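Local structure of FI20010p1 (Drosophila melanogaster, 7CFB) at residues A[73-78]-A[146-151]; A[67-72]-A[153-158]; A[109-114]-A[127-132]; A[79-84]-A[218-223]. The protein probably acts in piRNA-guided gene silencing, its first extended Tudor domain presumably contributing to assembly of the piRNA amplification complex. One frame throughout, in Å; residues are numbered along the deposited sequence.

Contact 1: A[73-78]-A[146-151]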
loop_
_atom_site.group_PDB
_atom_site.type_symbol
_atom_site.label_atom_id
_atom_site.label_comp_id
_atom_site.label_asym_id
_atom_site.label_seq_id
_atom_site.Cartn_x
_atom_site.Cartn_y
_atom_site.Cartn_z
ATOM N N SER A 73 12.879 -1.162 5.179
ATOM C CA SER A 73 11.723 -1.810 4.515
ATOM C C SER A 73 12.190 -2.983 3.639
ATOM O O SER A 73 11.360 -3.576 2.987
ATOM C CB SER A 73 10.973 -0.804 3.698
ATOM O OG SER A 73 11.667 -0.470 2.530
ATOM N N ASP A 74 13.459 -3.363 3.718
ATOM C CA ASP A 74 14.023 -4.389 2.811
ATOM C C ASP A 74 13.238 -5.701 2.868
ATOM O O ASP A 74 13.009 -6.245 1.815
ATOM C CB ASP A 74 15.506 -4.620 3.093
ATOM C CG ASP A 74 16.186 -5.487 2.056
ATOM O OD1 ASP A 74 16.500 -4.971 1.005
ATOM O OD2 ASP A 74 16.344 -6.683 2.307
ATOM N N ARG A 75 12.787 -6.134 4.028
ATOM C CA ARG A 75 12.039 -7.413 4.105
ATOM C C ARG A 75 10.739 -7.332 3.295
ATOM O O ARG A 75 10.379 -8.332 2.721
ATOM C CB ARG A 75 11.844 -7.851 5.547
ATOM C CG ARG A 75 13.148 -8.175 6.251
ATOM C CD ARG A 75 13.484 -9.641 6.202
ATOM N NE ARG A 75 12.666 -10.428 7.077
ATOM C CZ ARG A 75 12.619 -11.732 7.033
ATOM N NH1 ARG A 75 13.327 -12.362 6.128
ATOM N NH2 ARG A 75 11.872 -12.401 7.874
ATOM N N ILE A 76 10.056 -6.188 3.318
ATOM C CA ILE A 76 8.808 -6.011 2.532
ATOM C C ILE A 76 9.174 -6.114 1.058
ATOM O O ILE A 76 8.492 -6.796 0.350
ATOM C CB ILE A 76 8.130 -4.670 2.835
ATOM C CG1 ILE A 76 7.829 -4.489 4.321
ATOM C CG2 ILE A 76 6.907 -4.490 1.958
ATOM C CD1 ILE A 76 7.647 -3.058 4.721
ATOM N N LYS A 77 10.277 -5.496 0.665
ATOM C CA LYS A 77 10.723 -5.531 -0.746
ATOM C C LYS A 77 10.988 -6.979 -1.162
ATOM O O LYS A 77 10.584 -7.350 -2.222
ATOM C CB LYS A 77 11.970 -4.671 -0.906
ATOM C CG LYS A 77 11.818 -3.211 -0.524
ATOM C CD LYS A 77 12.976 -2.385 -0.984
ATOM C CE LYS A 77 13.524 -1.441 0.060
ATOM N NZ LYS A 77 14.346 -0.374 -0.540
ATOM N N LYS A 78 11.615 -7.764 -0.295
ATOM C CA LYS A 78 11.914 -9.182 -0.590
ATOM C C LYS A 78 10.615 -9.965 -0.776
ATOM O O LYS A 78 10.577 -10.789 -1.646
ATOM C CB LYS A 78 12.769 -9.795 0.512
ATOM C CG LYS A 78 14.252 -9.520 0.433
ATOM C CD LYS A 78 14.995 -10.352 1.447
ATOM C CE LYS A 78 16.387 -9.867 1.783
ATOM N NZ LYS A 78 17.076 -9.271 0.619
ATOM N N PRO A 146 5.947 -13.342 8.182
ATOM C CA PRO A 146 6.718 -13.563 9.378
ATOM C C PRO A 146 6.546 -12.293 10.228
ATOM O O PRO A 146 6.569 -11.213 9.723
ATOM C CB PRO A 146 8.147 -13.773 8.890
ATOM C CG PRO A 146 8.149 -13.217 7.515
ATOM C CD PRO A 146 6.750 -13.398 6.990
ATOM N N ASP A 147 6.589 -12.470 11.533
ATOM C CA ASP A 147 6.272 -11.410 12.509
ATOM C C ASP A 147 7.076 -10.130 12.286
ATOM O O ASP A 147 6.492 -9.086 12.409
ATOM C CB ASP A 147 6.454 -11.951 13.915
ATOM C CG ASP A 147 5.841 -11.069 14.967
ATOM O OD1 ASP A 147 4.680 -11.246 15.267
ATOM O OD2 ASP A 147 6.554 -10.242 15.466
ATOM N N ASP A 148 8.344 -10.212 11.930
ATOM C CA ASP A 148 9.109 -8.973 11.704
ATOM C C ASP A 148 8.498 -8.181 10.545
ATOM O O ASP A 148 8.418 -6.989 10.664
ATOM C CB ASP A 148 10.603 -9.258 11.559
ATOM C CG ASP A 148 10.995 -9.961 10.280
ATOM O OD1 ASP A 148 10.540 -11.061 10.080
ATOM O OD2 ASP A 148 11.663 -9.362 9.487
ATOM N N ILE A 149 8.106 -8.839 9.461
ATOM C CA ILE A 149 7.539 -8.147 8.274
ATOM C C ILE A 149 6.168 -7.588 8.629
ATOM O O ILE A 149 5.873 -6.495 8.276
ATOM C CB ILE A 149 7.519 -9.097 7.069
ATOM C CG1 ILE A 149 8.831 -9.872 6.996
ATOM C CG2 ILE A 149 7.241 -8.317 5.802
ATOM C CD1 ILE A 149 9.297 -10.190 5.631
ATOM N N LYS A 150 5.417 -8.362 9.373
ATOM C CA LYS A 150 4.055 -7.991 9.758
ATOM C C LYS A 150 4.111 -6.684 10.555
ATOM O O LYS A 150 3.290 -5.843 10.314
ATOM C CB LYS A 150 3.472 -9.162 10.541
ATOM C CG LYS A 150 2.087 -8.965 11.124
ATOM C CD LYS A 150 1.360 -10.242 11.391
ATOM C CE LYS A 150 0.952 -10.372 12.835
ATOM N NZ LYS A 150 -0.183 -11.298 13.019
ATOM N N ARG A 151 5.110 -6.536 11.420
ATOM C CA ARG A 151 5.247 -5.398 12.364
ATOM C C ARG A 151 5.896 -4.164 11.742
ATOM O O ARG A 151 5.934 -3.179 12.412
ATOM C CB ARG A 151 5.983 -5.848 13.624
ATOM C CG ARG A 151 5.137 -6.680 14.570
ATOM C CD ARG A 151 5.975 -7.272 15.674
ATOM N NE ARG A 151 5.241 -8.141 16.549
ATOM C CZ ARG A 151 4.516 -7.744 17.561
ATOM N NH1 ARG A 151 4.412 -6.461 17.831
ATOM N NH2 ARG A 151 3.879 -8.626 18.293
#
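R75, near the start of helix 74-80, reaches over to the short helix 147-150 and meets both D148 and I149. Its CB rests on the delta methyl of I149, R75 CB lying 3.5 Å from I149 CD1. CG leaves anti to the carbonyl carbon (chi1 -65°), and the chain then bends at chi2 and chi3, CG and CD passing beside the D148 carboxylate, with R75 CD 3.8 Å from D148 OD2. The polar grip starts at the next atom: R75 NE donates over 2.8 Å to the syn lone pair of D148 OD2, and R75 NH2 reaches D148 OD1 at 2.9 Å in a nearly straight bond (170°). Two nitrogens thus hold two oxygens side-on, keeping guanidinium and carboxylate nearly coplanar, 23° apart. I149 CD1 lies over one guanidinium face toward its rim, while R75 NH2 comes within 3.8 Å of P146 CG. An alanine here would probably leave the D148 carboxylate without these two donors and strip the I149 methyl of part of its cover. Farther in, I76 CG1 packs 4.1 Å from I149 CG2 as the two isoleucines slide past each other in opposite directions. The result is a side-on, two-pronged salt bridge on the exposed side of a helix-helix contact, with aliphatic packing behind it, consistent with helix 74-80 being the linker helix of an extended Tudor domain.

Contact 2: A[67-72]-A[153-158]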
loop_
_atom_site.group_PDB
_atom_site.type_symbol
_atom_site.label_atom_id
_atom_site.label_comp_id
_atom_site.label_asym_id
_atom_site.label_seq_id
_atom_site.Cartn_x
_atom_site.Cartn_y
_atom_site.Cartn_z
ATOM N N ALA A 67 5.926 7.175 -0.188
ATOM C CA ALA A 67 6.576 6.072 0.540
ATOM C C ALA A 67 8.086 6.214 0.485
ATOM O O ALA A 67 8.621 6.402 -0.586
ATOM C CB ALA A 67 6.133 4.759 -0.022
ATOM N N LYS A 68 8.716 6.144 1.640
ATOM C CA LYS A 68 10.186 6.227 1.705
ATOM C C LYS A 68 10.833 5.004 1.065
ATOM O O LYS A 68 11.763 5.194 0.364
ATOM C CB LYS A 68 10.665 6.535 3.115
ATOM C CG LYS A 68 11.102 7.970 3.315
ATOM C CD LYS A 68 12.323 8.277 2.546
ATOM C CE LYS A 68 13.082 9.483 3.031
ATOM N NZ LYS A 68 14.167 9.810 2.091
ATOM N N TRP A 69 10.324 3.798 1.311
ATOM C CA TRP A 69 10.928 2.558 0.755
ATOM C C TRP A 69 12.416 2.535 1.096
ATOM O O TRP A 69 13.217 2.275 0.232
ATOM C CB TRP A 69 10.658 2.391 -0.743
ATOM C CG TRP A 69 9.276 1.922 -1.049
ATOM C CD1 TRP A 69 8.316 2.610 -1.711
ATOM C CD2 TRP A 69 8.680 0.676 -0.682
ATOM N NE1 TRP A 69 7.176 1.876 -1.790
ATOM C CE2 TRP A 69 7.365 0.691 -1.160
ATOM C CE3 TRP A 69 9.126 -0.452 -0.002
ATOM C CZ2 TRP A 69 6.499 -0.375 -1.003
ATOM C CZ3 TRP A 69 8.257 -1.492 0.188
ATOM C CH2 TRP A 69 6.970 -1.456 -0.316
ATOM N N ASP A 70 12.745 2.883 2.357
ATOM C CA ASP A 70 14.121 2.902 2.947
ATOM C C ASP A 70 14.627 1.493 3.311
ATOM O O ASP A 70 13.792 0.592 3.617
ATOM C CB ASP A 70 14.196 3.759 4.208
ATOM C CG ASP A 70 13.886 3.038 5.513
ATOM O OD1 ASP A 70 13.050 2.115 5.524
ATOM O OD2 ASP A 70 14.464 3.440 6.517
ATOM N N GLU A 71 15.954 1.377 3.439
ATOM C CA GLU A 71 16.667 0.089 3.631
ATOM C C GLU A 71 16.009 -0.714 4.760
ATOM O O GLU A 71 16.020 -1.884 4.676
ATOM C CB GLU A 71 18.178 0.273 3.741
ATOM C CG GLU A 71 18.878 0.318 2.394
ATOM C CD GLU A 71 18.771 -0.921 1.520
ATOM O OE1 GLU A 71 18.779 -0.784 0.292
ATOM O OE2 GLU A 71 18.687 -2.022 2.081
ATOM N N SER A 72 15.396 -0.082 5.761
ATOM C CA SER A 72 14.640 -0.740 6.855
ATOM C C SER A 72 13.393 -1.490 6.361
ATOM O O SER A 72 12.928 -2.333 7.076
ATOM C CB SER A 72 14.324 0.223 7.948
ATOM O OG SER A 72 13.313 1.125 7.577
ATOM N N PRO A 153 6.391 -0.676 9.628
ATOM C CA PRO A 153 5.465 0.413 9.346
ATOM C C PRO A 153 4.922 0.444 7.908
ATOM O O PRO A 153 5.600 0.104 7.012
ATOM C CB PRO A 153 6.305 1.669 9.564
ATOM C CG PRO A 153 7.425 1.212 10.436
ATOM C CD PRO A 153 7.705 -0.203 9.998
ATOM N N ALA A 154 3.679 0.864 7.767
ATOM C CA ALA A 154 3.063 0.977 6.441
ATOM C C ALA A 154 3.871 2.006 5.677
ATOM O O ALA A 154 4.105 3.044 6.199
ATOM C CB ALA A 154 1.632 1.410 6.585
ATOM N N GLN A 155 4.271 1.669 4.476
ATOM C CA GLN A 155 5.068 2.568 3.625
ATOM C C GLN A 155 4.268 3.787 3.162
ATOM O O GLN A 155 4.838 4.838 3.065
ATOM C CB GLN A 155 5.671 1.783 2.466
ATOM C CG GLN A 155 6.668 0.742 2.942
ATOM C CD GLN A 155 7.818 1.404 3.647
ATOM O OE1 GLN A 155 8.561 2.146 3.057
ATOM N NE2 GLN A 155 7.958 1.148 4.921
ATOM N N ALA A 156 2.990 3.604 2.873
ATOM C CA ALA A 156 2.209 4.689 2.249
ATOM C C ALA A 156 1.725 5.733 3.252
ATOM O O ALA A 156 0.900 5.429 4.063
ATOM C CB ALA A 156 1.099 4.116 1.427
ATOM N N ILE A 157 2.212 6.952 3.087
ATOM C CA ILE A 157 1.836 8.090 3.967
ATOM C C ILE A 157 0.906 9.035 3.201
ATOM O O ILE A 157 1.273 9.486 2.151
ATOM C CB ILE A 157 3.070 8.826 4.509
ATOM C CG1 ILE A 157 4.075 7.888 5.163
ATOM C CG2 ILE A 157 2.634 9.920 5.448
ATOM C CD1 ILE A 157 3.521 7.138 6.316
ATOM N N ARG A 158 -0.254 9.316 3.768
ATOM C CA ARG A 158 -1.252 10.209 3.135
ATOM C C ARG A 158 -0.639 11.597 3.018
ATOM O O ARG A 158 -0.003 12.038 3.935
ATOM C CB ARG A 158 -2.549 10.187 3.940
ATOM C CG ARG A 158 -3.744 10.809 3.247
ATOM C CD ARG A 158 -5.066 10.455 3.893
ATOM N NE ARG A 158 -6.031 11.419 3.406
ATOM C CZ ARG A 158 -6.974 11.190 2.509
ATOM N NH1 ARG A 158 -7.770 12.171 2.140
ATOM N NH2 ARG A 158 -7.128 9.995 1.979
HETATM O O HOH W 1 7.419 5.890 3.782
HETATM O O HOH W 2 10.616 3.190 4.582
#
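Q155 OE1 is gripped by two donors, the backbone N of W69 and water 2. W69 N approaches nearly along the C=O axis and lies 3.0 Å from Q155 OE1, although the bond is bent at its hydrogen (136°). Water 2 donates to Q155 OE1 over 2.8 Å and accepts from D70 N, so the amide oxygen is tied directly or through water to two successive backbone nitrogens. At the other end of the amide, Q155 NE2 makes a weak bond to P153 O within its own segment. CG, anti to the carbonyl carbon, faces the indole, and a bend at chi2 (-62°) turns CD off an extended course. Q155 CG sits over the six-membered ring of W69, 3.8 Å from its centroid and only 6° off the ring normal, a CH-pi contact. An alanine in place of W69 would probably open a gap beside Q155 CG and leave the glutamine chain less firmly fixed. Farther along, A67 CA makes a CA-H...O contact of 3.3 Å with Q155 O, and A67 CB packs 3.9 Å from Q155 CB. Water 1 also donates to Q155 O. The backbone N of Q155 is bonded in turn to D129 OD1. The contact joins the loop after strand 64-67 to the approach to strand 157-161, where, as in other extended Tudor domains, the chain probably leaves the nuclease-like sheet for the Tudor part and returns to it.

Contact 3: A[109-114]-A[127-132]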
loop_
_atom_site.group_PDB
_atom_site.type_symbol
_atom_site.label_atom_id
_atom_site.label_comp_id
_atom_site.label_asym_id
_atom_site.label_seq_id
_atom_site.Cartn_x
_atom_site.Cartn_y
_atom_site.Cartn_z
ATOM N N ILE A 109 3.789 -9.793 -4.432
ATOM C CA ILE A 109 3.025 -10.055 -3.190
ATOM C C ILE A 109 3.095 -8.799 -2.323
ATOM O O ILE A 109 4.182 -8.399 -1.950
ATOM C CB ILE A 109 3.557 -11.303 -2.490
ATOM C CG1 ILE A 109 3.334 -12.556 -3.334
ATOM C CG2 ILE A 109 2.974 -11.431 -1.110
ATOM C CD1 ILE A 109 3.843 -13.799 -2.688
ATOM N N THR A 110 1.940 -8.264 -1.964
ATOM C CA THR A 110 1.900 -6.991 -1.213
ATOM C C THR A 110 1.165 -7.141 0.118
ATOM O O THR A 110 0.315 -7.984 0.203
ATOM C CB THR A 110 1.268 -5.918 -2.090
ATOM O OG1 THR A 110 1.596 -4.628 -1.595
ATOM C CG2 THR A 110 -0.224 -6.078 -2.220
ATOM N N ARG A 111 1.499 -6.285 1.079
ATOM C CA ARG A 111 0.893 -6.279 2.433
ATOM C C ARG A 111 -0.520 -5.720 2.335
ATOM O O ARG A 111 -0.722 -4.803 1.602
ATOM C CB ARG A 111 1.783 -5.585 3.465
ATOM C CG ARG A 111 3.179 -6.161 3.571
ATOM C CD ARG A 111 3.852 -5.794 4.863
ATOM N NE ARG A 111 4.067 -4.372 4.913
ATOM C CZ ARG A 111 4.289 -3.681 5.998
ATOM N NH1 ARG A 111 4.339 -4.264 7.168
ATOM N NH2 ARG A 111 4.443 -2.392 5.909
ATOM N N ILE A 112 -1.425 -6.303 3.083
ATOM C CA ILE A 112 -2.860 -5.968 3.008
ATOM C C ILE A 112 -3.489 -6.126 4.384
ATOM O O ILE A 112 -2.985 -6.886 5.169
ATOM C CB ILE A 112 -3.513 -6.925 1.991
ATOM C CG1 ILE A 112 -4.954 -6.559 1.630
ATOM C CG2 ILE A 112 -3.353 -8.372 2.405
ATOM C CD1 ILE A 112 -5.639 -7.504 0.711
ATOM N N THR A 113 -4.561 -5.400 4.615
ATOM C CA THR A 113 -5.388 -5.575 5.812
ATOM C C THR A 113 -6.859 -5.519 5.381
ATOM O O THR A 113 -7.154 -4.779 4.480
ATOM C CB THR A 113 -5.026 -4.555 6.885
ATOM O OG1 THR A 113 -5.827 -4.963 7.977
ATOM C CG2 THR A 113 -5.334 -3.133 6.486
ATOM N N ILE A 114 -7.710 -6.320 5.993
ATOM C CA ILE A 114 -9.163 -6.269 5.725
ATOM C C ILE A 114 -9.761 -5.273 6.717
ATOM O O ILE A 114 -9.600 -5.448 7.877
ATOM C CB ILE A 114 -9.830 -7.643 5.839
ATOM C CG1 ILE A 114 -9.168 -8.673 4.932
ATOM C CG2 ILE A 114 -11.300 -7.520 5.530
ATOM C CD1 ILE A 114 -9.526 -8.503 3.512
ATOM N N LEU A 127 -4.307 -1.712 0.871
ATOM C CA LEU A 127 -2.919 -2.081 0.534
ATOM C C LEU A 127 -2.050 -1.046 1.243
ATOM O O LEU A 127 -1.831 0.003 0.713
ATOM C CB LEU A 127 -2.768 -2.071 -0.985
ATOM C CG LEU A 127 -3.724 -2.977 -1.746
ATOM C CD1 LEU A 127 -3.253 -3.196 -3.149
ATOM C CD2 LEU A 127 -3.869 -4.305 -1.060
ATOM N N ILE A 128 -1.554 -1.425 2.409
ATOM C CA ILE A 128 -0.848 -0.514 3.352
ATOM C C ILE A 128 0.396 0.110 2.724
ATOM O O ILE A 128 0.714 1.198 3.093
ATOM C CB ILE A 128 -0.606 -1.170 4.725
ATOM C CG1 ILE A 128 0.479 -2.241 4.694
ATOM C CG2 ILE A 128 -1.899 -1.686 5.316
ATOM C CD1 ILE A 128 0.817 -2.813 6.024
ATOM N N ASP A 129 1.112 -0.615 1.887
ATOM C CA ASP A 129 2.349 -0.084 1.273
ATOM C C ASP A 129 2.073 0.769 0.038
ATOM O O ASP A 129 2.950 1.519 -0.300
ATOM C CB ASP A 129 3.385 -1.191 1.091
ATOM C CG ASP A 129 3.730 -1.873 2.395
ATOM O OD1 ASP A 129 3.763 -1.204 3.382
ATOM O OD2 ASP A 129 3.889 -3.050 2.394
ATOM N N PHE A 130 0.920 0.607 -0.610
ATOM C CA PHE A 130 0.578 1.366 -1.842
ATOM C C PHE A 130 -0.435 2.489 -1.607
ATOM O O PHE A 130 -0.567 3.311 -2.458
ATOM C CB PHE A 130 -0.002 0.451 -2.913
ATOM C CG PHE A 130 0.866 -0.691 -3.359
ATOM C CD1 PHE A 130 2.200 -0.760 -3.017
ATOM C CD2 PHE A 130 0.340 -1.712 -4.123
ATOM C CE1 PHE A 130 2.981 -1.826 -3.418
ATOM C CE2 PHE A 130 1.129 -2.767 -4.545
ATOM C CZ PHE A 130 2.451 -2.817 -4.194
ATOM N N GLY A 131 -1.064 2.545 -0.451
ATOM C CA GLY A 131 -2.091 3.555 -0.191
ATOM C C GLY A 131 -3.333 3.375 -1.041
ATOM O O GLY A 131 -3.947 4.351 -1.326
ATOM N N GLU A 132 -3.691 2.131 -1.359
ATOM C CA GLU A 132 -4.867 1.896 -2.234
ATOM C C GLU A 132 -5.934 1.072 -1.519
ATOM O O GLU A 132 -5.577 0.102 -0.821
ATOM C CB GLU A 132 -4.457 1.071 -3.447
ATOM C CG GLU A 132 -3.604 1.831 -4.429
ATOM C CD GLU A 132 -3.230 0.935 -5.589
ATOM O OE1 GLU A 132 -3.579 -0.261 -5.549
ATOM O OE2 GLU A 132 -2.589 1.435 -6.534
HETATM O O HOH W 3 0.458 -2.801 0.157
HETATM O O HOH W 4 3.823 -4.565 0.156
#
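The turn between strands 123-127 and 132-136 carries I128, D129, F130 and G131, resembling the I-D-(Y/F)-G turn of Tudor domains, and packs on R111 and T110 of strand 108-117. It closes with a G1 beta bulge, G131 and E132 both facing L127. R111 grips D129 side-on: R111 NE gives a nearly straight 2.9 Å bond (175°) to D129 OD2, and R111 NH2 reaches D129 OD1, also at 2.9 Å. Both oxygens use their syn lone pairs, and the two flat groups lie 17° apart. I128 CD1 sits 3.6 Å from R111 CZ, over the centre of one guanidinium face. Water 4 donates to D129 OD2 and accepts from R111 N, while water 3 links R111 O to D129 N, so the turn is also tied to the strand backbone. T110 OG1, placed anti to the backbone N (chi1 -161°), lies over one face of the F130 ring near its rim, 3.3 Å from F130 CZ. Farther along the strand, I112 CG1 packs 3.7 Å from L127 CD2. Strand 108-117 pairs with strands 99-103 and 123-127, and helix 74-80 packs on this buried contact, I76 touching R111 and D129, L80 meeting F130.

Contact 4: A[79-84]-A[218-223]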
loop_
_atom_site.group_PDB
_atom_site.type_symbol
_atom_site.label_atom_id
_atom_site.label_comp_id
_atom_site.label_asym_id
_atom_site.label_seq_id
_atom_site.Cartn_x
_atom_site.Cartn_y
_atom_site.Cartn_z
ATOM N N VAL A 79 9.612 -9.734 0.056
ATOM C CA VAL A 79 8.300 -10.420 -0.104
ATOM C C VAL A 79 7.655 -9.980 -1.418
ATOM O O VAL A 79 7.155 -10.804 -2.128
ATOM C CB VAL A 79 7.361 -10.112 1.066
ATOM C CG1 VAL A 79 5.916 -10.437 0.732
ATOM C CG2 VAL A 79 7.797 -10.822 2.320
ATOM N N LEU A 80 7.740 -8.698 -1.720
ATOM C CA LEU A 80 7.074 -8.156 -2.916
ATOM C C LEU A 80 7.626 -8.793 -4.189
ATOM O O LEU A 80 6.854 -9.186 -4.992
ATOM C CB LEU A 80 7.205 -6.638 -2.930
ATOM C CG LEU A 80 6.230 -5.956 -3.867
ATOM C CD1 LEU A 80 5.692 -4.679 -3.269
ATOM C CD2 LEU A 80 6.868 -5.699 -5.210
ATOM N N GLN A 81 8.926 -9.017 -4.249
ATOM C CA GLN A 81 9.597 -9.578 -5.449
ATOM C C GLN A 81 9.665 -11.112 -5.400
ATOM O O GLN A 81 10.438 -11.677 -6.141
ATOM C CB GLN A 81 10.923 -8.871 -5.659
ATOM C CG GLN A 81 10.739 -7.429 -6.059
ATOM C CD GLN A 81 12.049 -6.699 -6.053
ATOM O OE1 GLN A 81 12.603 -6.398 -7.087
ATOM N NE2 GLN A 81 12.557 -6.421 -4.873
ATOM N N ARG A 82 8.933 -11.725 -4.478
ATOM C CA ARG A 82 8.814 -13.189 -4.323
ATOM C C ARG A 82 10.176 -13.813 -4.037
ATOM O O ARG A 82 10.419 -14.871 -4.531
ATOM C CB ARG A 82 8.103 -13.795 -5.537
ATOM C CG ARG A 82 6.656 -13.362 -5.672
ATOM C CD ARG A 82 5.748 -14.362 -6.336
ATOM N NE ARG A 82 5.389 -15.429 -5.443
ATOM C CZ ARG A 82 4.688 -16.488 -5.787
ATOM N NH1 ARG A 82 4.253 -16.617 -7.020
ATOM N NH2 ARG A 82 4.399 -17.401 -4.890
ATOM N N GLN A 83 11.008 -13.131 -3.259
ATOM C CA GLN A 83 12.345 -13.617 -2.874
ATOM C C GLN A 83 12.261 -14.362 -1.541
ATOM O O GLN A 83 13.280 -14.829 -1.113
ATOM C CB GLN A 83 13.347 -12.464 -2.854
ATOM C CG GLN A 83 13.577 -11.836 -4.213
ATOM C CD GLN A 83 14.396 -10.574 -4.149
ATOM O OE1 GLN A 83 14.732 -10.080 -3.094
ATOM N NE2 GLN A 83 14.701 -10.014 -5.296
ATOM N N LEU A 84 11.096 -14.401 -0.894
ATOM C CA LEU A 84 10.923 -15.153 0.376
ATOM C C LEU A 84 9.681 -16.025 0.305
ATOM O O LEU A 84 8.661 -15.528 -0.051
ATOM C CB LEU A 84 10.765 -14.222 1.574
ATOM C CG LEU A 84 11.879 -13.242 1.902
ATOM C CD1 LEU A 84 11.495 -12.466 3.133
ATOM C CD2 LEU A 84 13.186 -13.951 2.155
ATOM N N MET A 218 14.877 0.615 -8.157
ATOM C CA MET A 218 14.207 0.966 -9.430
ATOM C C MET A 218 13.611 -0.295 -10.063
ATOM O O MET A 218 12.552 -0.210 -10.655
ATOM C CB MET A 218 15.171 1.650 -10.392
ATOM C CG MET A 218 15.701 2.939 -9.841
ATOM S SD MET A 218 14.481 4.249 -9.891
ATOM C CE MET A 218 14.368 4.519 -11.654
ATOM N N ALA A 219 14.306 -1.422 -9.953
ATOM C CA ALA A 219 13.782 -2.681 -10.503
ATOM C C ALA A 219 12.493 -3.045 -9.771
ATOM O O ALA A 219 11.546 -3.459 -10.406
ATOM C CB ALA A 219 14.813 -3.757 -10.364
ATOM N N MET A 220 12.475 -2.875 -8.462
ATOM C CA MET A 220 11.249 -3.192 -7.711
ATOM C C MET A 220 10.109 -2.271 -8.159
ATOM O O MET A 220 9.019 -2.742 -8.291
ATOM C CB MET A 220 11.483 -3.014 -6.222
ATOM C CG MET A 220 10.316 -3.458 -5.458
ATOM S SD MET A 220 10.448 -2.953 -3.810
ATOM C CE MET A 220 10.334 -1.179 -3.923
ATOM N N LEU A 221 10.392 -0.999 -8.391
ATOM C CA LEU A 221 9.329 -0.061 -8.804
ATOM C C LEU A 221 8.740 -0.468 -10.159
ATOM O O LEU A 221 7.559 -0.296 -10.330
ATOM C CB LEU A 221 9.856 1.367 -8.752
ATOM C CG LEU A 221 9.965 1.967 -7.357
ATOM C CD1 LEU A 221 10.018 3.468 -7.451
ATOM C CD2 LEU A 221 8.805 1.530 -6.493
ATOM N N ASN A 222 9.557 -0.965 -11.078
ATOM C CA ASN A 222 9.037 -1.472 -12.368
ATOM C C ASN A 222 8.102 -2.651 -12.099
ATOM O O ASN A 222 7.078 -2.707 -12.706
ATOM C CB ASN A 222 10.171 -1.871 -13.305
ATOM C CG ASN A 222 10.943 -0.677 -13.822
ATOM O OD1 ASN A 222 10.419 0.428 -13.866
ATOM N ND2 ASN A 222 12.182 -0.891 -14.222
ATOM N N GLU A 223 8.459 -3.546 -11.193
ATOM C CA GLU A 223 7.606 -4.713 -10.862
ATOM C C GLU A 223 6.289 -4.218 -10.244
ATOM O O GLU A 223 5.252 -4.807 -10.507
ATOM C CB GLU A 223 8.373 -5.684 -9.967
ATOM C CG GLU A 223 8.758 -6.991 -10.644
ATOM C CD GLU A 223 9.069 -8.155 -9.713
ATOM O OE1 GLU A 223 8.255 -9.076 -9.593
ATOM O OE2 GLU A 223 10.124 -8.135 -9.114
HETATM O O HOH W 5 11.000 -10.824 -8.784
#
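Helix 74-80 ends where Q81 approaches M220 of helix 215-228, their CA atoms 7.0 Å apart, and the chain turns away in a Schellman motif: R82, at positive phi, is its C-prime residue, with R82 N bonded to V79 O and Q83 N to K78 O. The side chains of Q81 and M220 cross at about a right angle. Q81 runs extended beyond CG, and its amide lies against the aliphatic part of the methionine, Q81 CD being 3.7 Å from M220 CG and Q81 OE1 3.7 Å from M220 CB. With its CG anti to the backbone N (chi1 -174°), M220 also offers this atom to L80, whose CD2 is 4.1 Å from M220 CG. No direct hydrogen bond joins the two segments; the amide nitrogen of Q81 turns back to its own helix in a weak bond to K77 O. One turn on from M220, E223 stretches toward the same glutamine, and E223 OE2 comes within 3.2 Å of Q81 CG, a carboxylate against a methylene. The polar link is made instead by water 5, which donates to Q81 O and to E223 OE2, 2.8 Å from each of these oxygens.

Overall arrangement
Helix 74-80 is common to contacts 1 and 4, which pack it against helix 147-150 and helix 215-228 near the surface; contacts 2 and 3 are buried, contact 3 lying closest to the chain centre. Arginine-aspartate pairs occur in contacts 1 and 3, on the exposed side in the first and enclosed in the second, where waters tie in the backbone as well. Contact 2 relies on a neutral amide, an indole face and waters, and contact 4 on a glutamine laid against a methionine and a glutamate, with one bridging water. The buried pair is directly joined: R111 of contact 3 bonds to P153 O of contact 2. I76 packs on both W69 and D129.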